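PDB 4OEV: putative peptide ABC-transport system periplasmic peptide-binding protein from Campylobacter jejuni, which binds nickel(II) outside the cytoplasm, probably for delivery to an ABC-type importer, although its family is generally associated with peptide transport. Local coordinates for residues A16-A21 with V166-G171; W54-S57 with V62-I65; A205-G210 with E229-L234. One frame throughout, in Å; residues are numbered along the deposited sequence.

In the fold
The three contacts are separate, with no atoms touching between them. Interaction 1 joins the loop 16-21 to the end of strand 163-169, closing a long loop in the chain, and interaction 2, the hairpin of 54-57 and 62-65, is nested inside that loop. Interaction 3, between 205-210 and 229-234, follows later in the sequence. The nearest atoms of interactions 1 and 2 are about 15 Å apart, those of 1 and 3 about 10 Å. The nickel ion is bound by H26, H480 and H481, with an oxalate beside it. The I18 side chain of interaction 1 lies about 9 Å from that of N31, which binds magnesium in another structure of this protein; interactions 2 and 3 lie away from the known sites.

Interaction 1 of 3, residues A16-A21 with V166-G171; sequences ARINPA and VKWKKG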
loop_
_atom_site.group_PDB
_atom_site.type_symbol
_atom_site.label_atom_id
_atom_site.label_comp_id
_atom_site.label_asym_id
_atom_site.label_seq_id
_atom_site.Cartn_x
_atom_site.Cartn_y
_atom_site.Cartn_z
ATOM N N ALA A 16 8.820 -12.090 1.903
ATOM C CA ALA A 16 9.913 -13.053 2.086
ATOM C C ALA A 16 10.790 -12.756 3.296
ATOM O O ALA A 16 11.522 -13.629 3.747
ATOM C CB ALA A 16 10.790 -13.126 0.852
ATOM N N ARG A 17 10.771 -11.530 3.798
ATOM C CA ARG A 17 11.610 -11.204 4.974
ATOM C C ARG A 17 10.710 -10.529 5.994
ATOM O O ARG A 17 10.171 -9.439 5.738
ATOM C CB ARG A 17 12.789 -10.300 4.577
ATOM C CG ARG A 17 13.827 -10.962 3.701
ATOM C CD ARG A 17 14.902 -9.959 3.259
ATOM N NE ARG A 17 14.423 -9.061 2.217
ATOM C CZ ARG A 17 15.162 -8.124 1.629
ATOM N NH1 ARG A 17 16.429 -7.918 1.973
ATOM N NH2 ARG A 17 14.636 -7.378 0.686
ATOM N N ILE A 18 10.432 -11.219 7.101
ATOM C CA ILE A 18 9.540 -10.650 8.090
ATOM C C ILE A 18 10.359 -9.724 8.961
ATOM O O ILE A 18 10.715 -10.047 10.096
ATOM C CB ILE A 18 8.800 -11.731 8.924
ATOM C CG1 ILE A 18 7.988 -12.656 7.988
ATOM C CG2 ILE A 18 7.829 -11.060 9.905
ATOM C CD1 ILE A 18 7.379 -13.897 8.695
ATOM N N ASN A 19 10.605 -8.545 8.419
ATOM C CA ASN A 19 11.528 -7.589 9.007
ATOM C C ASN A 19 11.041 -6.211 8.605
ATOM O O ASN A 19 10.916 -5.927 7.414
ATOM C CB ASN A 19 12.936 -7.885 8.498
ATOM C CG ASN A 19 13.970 -6.918 8.994
ATOM O OD1 ASN A 19 13.684 -5.791 9.394
ATOM N ND2 ASN A 19 15.199 -7.370 8.991
ATOM N N PRO A 20 10.701 -5.378 9.597
ATOM C CA PRO A 20 10.219 -4.011 9.353
ATOM C C PRO A 20 11.062 -3.222 8.310
ATOM O O PRO A 20 10.487 -2.437 7.571
ATOM C CB PRO A 20 10.311 -3.363 10.740
ATOM C CG PRO A 20 10.198 -4.510 11.694
ATOM C CD PRO A 20 10.598 -5.767 11.016
ATOM N N ALA A 21 12.380 -3.448 8.245
ATOM C CA ALA A 21 13.220 -2.702 7.304
ATOM C C ALA A 21 12.846 -2.961 5.836
ATOM O O ALA A 21 13.210 -2.147 4.966
ATOM C CB ALA A 21 14.667 -3.031 7.514
ATOM N N VAL A 166 6.151 -18.783 15.203
ATOM C CA VAL A 166 6.285 -20.225 15.456
ATOM C C VAL A 166 6.924 -21.009 14.304
ATOM O O VAL A 166 7.943 -21.659 14.481
ATOM C CB VAL A 166 4.935 -20.886 15.761
ATOM C CG1 VAL A 166 5.150 -22.357 15.975
ATOM C CG2 VAL A 166 4.299 -20.260 16.981
ATOM N N LYS A 167 6.287 -21.020 13.141
ATOM C CA LYS A 167 6.896 -21.675 11.996
ATOM C C LYS A 167 6.317 -21.152 10.701
ATOM O O LYS A 167 5.330 -20.412 10.692
ATOM C CB LYS A 167 6.722 -23.186 12.068
ATOM C CG LYS A 167 5.315 -23.697 11.839
ATOM C CD LYS A 167 5.381 -25.210 11.651
ATOM C CE LYS A 167 3.995 -25.825 11.523
ATOM N NZ LYS A 167 4.019 -27.300 11.269
ATOM N N TRP A 168 6.927 -21.563 9.603
ATOM C CA TRP A 168 6.578 -20.990 8.317
ATOM C C TRP A 168 6.693 -22.052 7.249
ATOM O O TRP A 168 7.767 -22.584 7.013
ATOM C CB TRP A 168 7.502 -19.806 8.042
ATOM C CG TRP A 168 7.295 -19.025 6.790
ATOM C CD1 TRP A 168 6.381 -19.250 5.790
ATOM C CD2 TRP A 168 8.045 -17.873 6.401
ATOM N NE1 TRP A 168 6.526 -18.297 4.797
ATOM C CE2 TRP A 168 7.536 -17.441 5.150
ATOM C CE3 TRP A 168 9.098 -17.159 6.996
ATOM C CZ2 TRP A 168 8.045 -16.326 4.477
ATOM C CZ3 TRP A 168 9.602 -16.053 6.339
ATOM C CH2 TRP A 168 9.074 -15.644 5.070
ATOM N N LYS A 169 5.586 -22.355 6.593
ATOM C CA LYS A 169 5.619 -23.266 5.471
ATOM C C LYS A 169 5.567 -22.421 4.212
ATOM O O LYS A 169 4.517 -21.910 3.847
ATOM C CB LYS A 169 4.451 -24.241 5.551
ATOM C CG LYS A 169 4.528 -25.443 4.637
ATOM C CD LYS A 169 3.619 -26.530 5.202
ATOM C CE LYS A 169 3.096 -27.490 4.147
ATOM N NZ LYS A 169 2.029 -28.372 4.721
ATOM N N LYS A 170 6.702 -22.302 3.535
ATOM C CA LYS A 170 6.877 -21.293 2.496
ATOM C C LYS A 170 5.808 -21.327 1.400
ATOM O O LYS A 170 5.476 -22.397 0.868
ATOM C CB LYS A 170 8.262 -21.437 1.868
ATOM C CG LYS A 170 8.522 -20.483 0.705
ATOM C CD LYS A 170 8.779 -19.053 1.158
ATOM C CE LYS A 170 9.170 -18.179 -0.027
ATOM N NZ LYS A 170 9.019 -16.733 0.266
ATOM N N GLY A 171 5.237 -20.151 1.118
ATOM C CA GLY A 171 4.189 -20.002 0.116
ATOM C C GLY A 171 2.804 -20.415 0.596
ATOM O O GLY A 171 1.807 -20.144 -0.071
#
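The carbonyl oxygen of A16 has two partners: Q155 NE2 donates a hydrogen bond to it, and the W168 indole brings up its benzo edge, with CH2 3.4 Å from A16 O. The oxygen lies near the ring plane, where the slightly positive C-H rim suits a carbonyl. I18 comes to the same indole over a face, its CD1 4.3 Å from the centre of the six-membered ring and 26° off the normal, a CH-pi contact. CG1 lies beside the backbone N (chi1 -58°) and the branch is extended beyond it, which carries the terminal methyl out to the ring. A buried isoleucine suits this place, since the flat indole offers it a broad apolar surface. On the solvent side the fit is looser. K170 bends at chi2 (75°), and its NZ stands 4.1 Å from A16 CB. Past I18, the centre of an inverse gamma turn, N19 OD1 accepts from A21 N at 2.9 Å, while N19 ND2 hydrogen-bonds to N154 OD1. The contact thus sets a loop that folds through an inverse gamma turn and an Asx turn against the outermost strand of a mixed sheet, a strand carrying a classic beta bulge where V166 and K167 face E175.

Interaction 2 of 3, residues W54-S57 with V62-I65; sequences WDIS and VYDI
D55 and D64 form the antiparallel hydrogen-bonded pair of this hairpin, each backbone N bonded to the other's O. D55 N lies 2.9 Å from D64 O, and the return bond from D64 N to D55 O is nearly straight at 173°. Toward the turn S57 N donates to V62 O at 3.0 Å. A side chain joins in here: S57 OG, placed between its own N and carbonyl carbon (chi1 74°), accepts a longer bond of 3.3 Å from V62 N and also bonds D59 OD1. A small hydroxyl residue fits where the chain begins to turn.

Apolar contacts fill the non-hydrogen-bonded pairs. I56 lies alongside Y63, pointing the same way; its CG1 sits over one face of the phenol ring, 4.2 Å from the centroid, and its CD1 approaches Y63 CE1 to 3.4 Å. W54 meets I65 through CB, 4.1 Å from I65 CG1, while its indole swings away.

The two aspartates share the other face, with D55 OD2 6.0 Å from D64 OD2, not in contact; D64 OD1 is hydrogen-bonded to H117 NE2.

Strand 117-122 pairs with the far edge of 62-67, leaving 51-56 at one edge of the four-stranded antiparallel sheet. L130 of helix 129-132 covers W54, I56 and Y63, F129 meets the Y63 ring edge-to-face, and L46 and P48 of strand 46-48 pack on W54.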
loop_
_atom_site.group_PDB
_atom_site.type_symbol
_atom_site.label_atom_id
_atom_site.label_comp_id
_atom_site.label_asym_id
_atom_site.label_seq_id
_atom_site.Cartn_x
_atom_site.Cartn_y
_atom_site.Cartn_z
ATOM N N TRP A 54 6.240 12.293 23.374
ATOM C CA TRP A 54 7.217 12.977 22.536
ATOM C C TRP A 54 6.932 14.483 22.429
ATOM O O TRP A 54 5.776 14.910 22.484
ATOM C CB TRP A 54 7.251 12.332 21.129
ATOM C CG TRP A 54 5.908 12.217 20.460
ATOM C CD1 TRP A 54 5.285 13.151 19.681
ATOM C CD2 TRP A 54 4.995 11.106 20.550
ATOM N NE1 TRP A 54 4.059 12.677 19.255
ATOM C CE2 TRP A 54 3.861 11.431 19.793
ATOM C CE3 TRP A 54 5.049 9.864 21.178
ATOM C CZ2 TRP A 54 2.786 10.557 19.662
ATOM C CZ3 TRP A 54 3.969 9.012 21.068
ATOM C CH2 TRP A 54 2.860 9.361 20.321
ATOM N N ASP A 55 8.002 15.267 22.279
ATOM C CA ASP A 55 7.945 16.702 22.040
ATOM C C ASP A 55 8.734 17.071 20.787
ATOM O O ASP A 55 9.882 16.643 20.632
ATOM C CB ASP A 55 8.511 17.466 23.268
ATOM C CG ASP A 55 7.786 17.107 24.577
ATOM O OD1 ASP A 55 6.657 17.607 24.789
ATOM O OD2 ASP A 55 8.278 16.246 25.335
ATOM N N ILE A 56 8.161 17.939 19.957
ATOM C CA ILE A 56 8.820 18.429 18.739
ATOM C C ILE A 56 9.112 19.917 18.828
ATOM O O ILE A 56 8.249 20.706 19.253
ATOM C CB ILE A 56 7.962 18.190 17.515
ATOM C CG1 ILE A 56 7.451 16.743 17.509
ATOM C CG2 ILE A 56 8.748 18.539 16.275
ATOM C CD1 ILE A 56 6.669 16.364 16.296
ATOM N N SER A 57 10.321 20.307 18.417
ATOM C CA SER A 57 10.739 21.696 18.524
ATOM C C SER A 57 9.893 22.570 17.600
ATOM O O SER A 57 9.209 22.072 16.682
ATOM C CB SER A 57 12.224 21.823 18.200
ATOM O OG SER A 57 12.394 21.670 16.788
ATOM N N VAL A 62 13.684 18.865 15.693
ATOM C CA VAL A 62 14.140 18.050 16.831
ATOM C C VAL A 62 13.020 17.294 17.550
ATOM O O VAL A 62 12.021 17.890 17.976
ATOM C CB VAL A 62 14.891 18.914 17.858
ATOM C CG1 VAL A 62 15.173 18.122 19.110
ATOM C CG2 VAL A 62 16.198 19.411 17.256
ATOM N N TYR A 63 13.220 15.985 17.694
ATOM C CA TYR A 63 12.224 15.082 18.307
ATOM C C TYR A 63 12.767 14.502 19.572
ATOM O O TYR A 63 13.718 13.720 19.528
ATOM C CB TYR A 63 11.856 13.917 17.369
ATOM C CG TYR A 63 10.978 14.304 16.204
ATOM C CD1 TYR A 63 9.694 13.797 16.080
ATOM C CD2 TYR A 63 11.428 15.186 15.238
ATOM C CE1 TYR A 63 8.879 14.147 15.012
ATOM C CE2 TYR A 63 10.626 15.557 14.190
ATOM C CZ TYR A 63 9.355 15.027 14.075
ATOM O OH TYR A 63 8.565 15.430 13.034
ATOM N N ASP A 64 12.125 14.825 20.693
ATOM C CA ASP A 64 12.471 14.192 21.954
ATOM C C ASP A 64 11.453 13.105 22.219
ATOM O O ASP A 64 10.267 13.408 22.362
ATOM C CB ASP A 64 12.480 15.192 23.114
ATOM C CG ASP A 64 13.727 16.069 23.130
ATOM O OD1 ASP A 64 14.797 15.575 23.541
ATOM O OD2 ASP A 64 13.612 17.255 22.760
ATOM N N ILE A 65 11.893 11.848 22.224
ATOM C CA ILE A 65 10.951 10.731 22.382
ATOM C C ILE A 65 11.206 9.959 23.687
ATOM O O ILE A 65 12.344 9.569 23.957
ATOM C CB ILE A 65 11.010 9.774 21.211
ATOM C CG1 ILE A 65 10.761 10.543 19.921
ATOM C CG2 ILE A 65 9.980 8.652 21.388
ATOM C CD1 ILE A 65 10.535 9.654 18.735
#

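Interaction 3 of 3, residues A205-G210 with E229-L234; sequences AELKNG and ENFGIL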
loop_
_atom_site.group_PDB
_atom_site.type_symbol
_atom_site.label_atom_id
_atom_site.label_comp_id
_atom_site.label_asym_id
_atom_site.label_seq_id
_atom_site.Cartn_x
_atom_site.Cartn_y
_atom_site.Cartn_z
ATOM N N ALA A 205 -13.909 -20.258 -1.226
ATOM C CA ALA A 205 -14.165 -21.690 -1.034
ATOM C C ALA A 205 -13.706 -22.163 0.318
ATOM O O ALA A 205 -14.277 -23.094 0.887
ATOM C CB ALA A 205 -13.481 -22.483 -2.084
ATOM N N GLU A 206 -12.596 -21.600 0.793
ATOM C CA GLU A 206 -12.059 -22.037 2.061
ATOM C C GLU A 206 -12.867 -21.463 3.220
ATOM O O GLU A 206 -12.952 -22.074 4.296
ATOM C CB GLU A 206 -10.569 -21.692 2.166
ATOM C CG GLU A 206 -9.754 -22.553 1.208
ATOM C CD GLU A 206 -8.311 -22.739 1.603
ATOM O OE1 GLU A 206 -7.929 -22.411 2.750
ATOM O OE2 GLU A 206 -7.549 -23.242 0.756
ATOM N N LEU A 207 -13.504 -20.323 3.017
ATOM C CA LEU A 207 -14.476 -19.882 4.004
ATOM C C LEU A 207 -15.595 -20.909 4.070
ATOM O O LEU A 207 -15.939 -21.409 5.142
ATOM C CB LEU A 207 -15.048 -18.509 3.655
ATOM C CG LEU A 207 -14.126 -17.343 4.015
ATOM C CD1 LEU A 207 -14.576 -16.039 3.340
ATOM C CD2 LEU A 207 -14.061 -17.208 5.536
ATOM N N LYS A 208 -16.117 -21.264 2.893
ATOM C CA LYS A 208 -17.252 -22.180 2.816
ATOM C C LYS A 208 -16.969 -23.555 3.373
ATOM O O LYS A 208 -17.814 -24.114 4.062
ATOM C CB LYS A 208 -17.712 -22.288 1.361
ATOM C CG LYS A 208 -18.497 -21.088 0.895
ATOM C CD LYS A 208 -19.947 -21.123 1.432
ATOM C CE LYS A 208 -20.745 -19.915 0.916
ATOM N NZ LYS A 208 -22.200 -19.918 1.264
ATOM N N ASN A 209 -15.790 -24.116 3.138
ATOM C CA ASN A 209 -15.540 -25.457 3.677
ATOM C C ASN A 209 -14.811 -25.446 5.043
ATOM O O ASN A 209 -14.315 -26.478 5.499
ATOM C CB ASN A 209 -14.778 -26.301 2.651
ATOM C CG ASN A 209 -13.377 -25.799 2.380
ATOM O OD1 ASN A 209 -12.783 -25.078 3.179
ATOM N ND2 ASN A 209 -12.848 -26.161 1.219
ATOM N N GLY A 210 -14.760 -24.279 5.681
ATOM C CA GLY A 210 -14.249 -24.148 7.040
ATOM C C GLY A 210 -12.753 -24.261 7.214
ATOM O O GLY A 210 -12.271 -24.527 8.317
ATOM N N GLU A 229 -26.027 -17.434 6.804
ATOM C CA GLU A 229 -26.024 -16.968 8.206
ATOM C C GLU A 229 -24.756 -17.371 8.949
ATOM O O GLU A 229 -24.533 -16.949 10.119
ATOM C CB GLU A 229 -27.278 -17.494 8.966
ATOM C CG GLU A 229 -27.766 -18.899 8.565
ATOM C CD GLU A 229 -28.286 -19.009 7.077
ATOM O OE1 GLU A 229 -28.670 -17.993 6.439
ATOM O OE2 GLU A 229 -28.272 -20.127 6.527
ATOM N N ASN A 230 -23.958 -18.249 8.347
ATOM C CA ASN A 230 -22.746 -18.688 9.030
ATOM C C ASN A 230 -21.671 -17.634 8.979
ATOM O O ASN A 230 -20.685 -17.730 9.719
ATOM C CB ASN A 230 -22.235 -20.015 8.459
ATOM C CG ASN A 230 -23.154 -21.198 8.810
ATOM O OD1 ASN A 230 -23.532 -21.391 9.978
ATOM N ND2 ASN A 230 -23.526 -21.985 7.800
ATOM N N PHE A 231 -21.883 -16.604 8.154
ATOM C CA PHE A 231 -20.890 -15.567 7.941
ATOM C C PHE A 231 -21.435 -14.164 8.124
ATOM O O PHE A 231 -22.613 -13.910 7.895
ATOM C CB PHE A 231 -20.287 -15.685 6.529
ATOM C CG PHE A 231 -19.660 -17.013 6.272
ATOM C CD1 PHE A 231 -18.356 -17.253 6.666
ATOM C CD2 PHE A 231 -20.390 -18.038 5.673
ATOM C CE1 PHE A 231 -17.763 -18.482 6.439
ATOM C CE2 PHE A 231 -19.807 -19.279 5.460
ATOM C CZ PHE A 231 -18.484 -19.496 5.845
ATOM N N GLY A 232 -20.546 -13.264 8.548
ATOM C CA GLY A 232 -20.820 -11.841 8.544
ATOM C C GLY A 232 -20.025 -11.152 7.433
ATOM O O GLY A 232 -19.091 -11.730 6.895
ATOM N N ILE A 233 -20.423 -9.943 7.052
ATOM C CA ILE A 233 -19.683 -9.167 6.047
ATOM C C ILE A 233 -19.522 -7.743 6.552
ATOM O O ILE A 233 -20.501 -7.021 6.691
ATOM C CB ILE A 233 -20.399 -9.137 4.685
ATOM C CG1 ILE A 233 -20.693 -10.559 4.205
ATOM C CG2 ILE A 233 -19.541 -8.382 3.675
ATOM C CD1 ILE A 233 -21.675 -10.633 3.024
ATOM N N LEU A 234 -18.291 -7.353 6.848
ATOM C CA LEU A 234 -17.984 -6.012 7.302
ATOM C C LEU A 234 -17.492 -5.184 6.131
ATOM O O LEU A 234 -16.477 -5.552 5.534
ATOM C CB LEU A 234 -16.898 -6.024 8.359
ATOM C CG LEU A 234 -17.367 -6.057 9.797
ATOM C CD1 LEU A 234 -16.119 -6.249 10.603
ATOM C CD2 LEU A 234 -18.095 -4.775 10.164
#
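F231 drives its ring edge into the end of helix 200-208, and here the fit is close: CZ lies 3.3 Å from L207 O, which sits near the ring plane and so meets the C-H rim. The same ring also touches the L207 side chain, with CE1 3.9 Å from L207 CB and 4.0 Å from L207 CD2. The two side chains cross at a slant. CG of F231 is anti to its carbonyl carbon (chi1 -58°), which directs the ring from the strand at the helix. Phenylalanine suits the spot because its apolar ring can cover buried leucine and still offer polarised C-H groups to a carbonyl. F225 of helix 223-226 adds to the packing, edge-to-face with F231 and against L207.

On the exposed side the contact is loose, K208 CD standing 4.4 Å from F231 CE2. A long lysine suits this place, its methylenes lying by the ring while NZ reaches I224 O and a salt bridge with D228 OD1. L207 O, the atom at the ring edge, also accepts from G210 N at 3.1 Å. With K211 N to E206 O, this bond forms the Schellman motif that ends the helix, its C-prime residue G210 having a positive phi that glycine readily adopts.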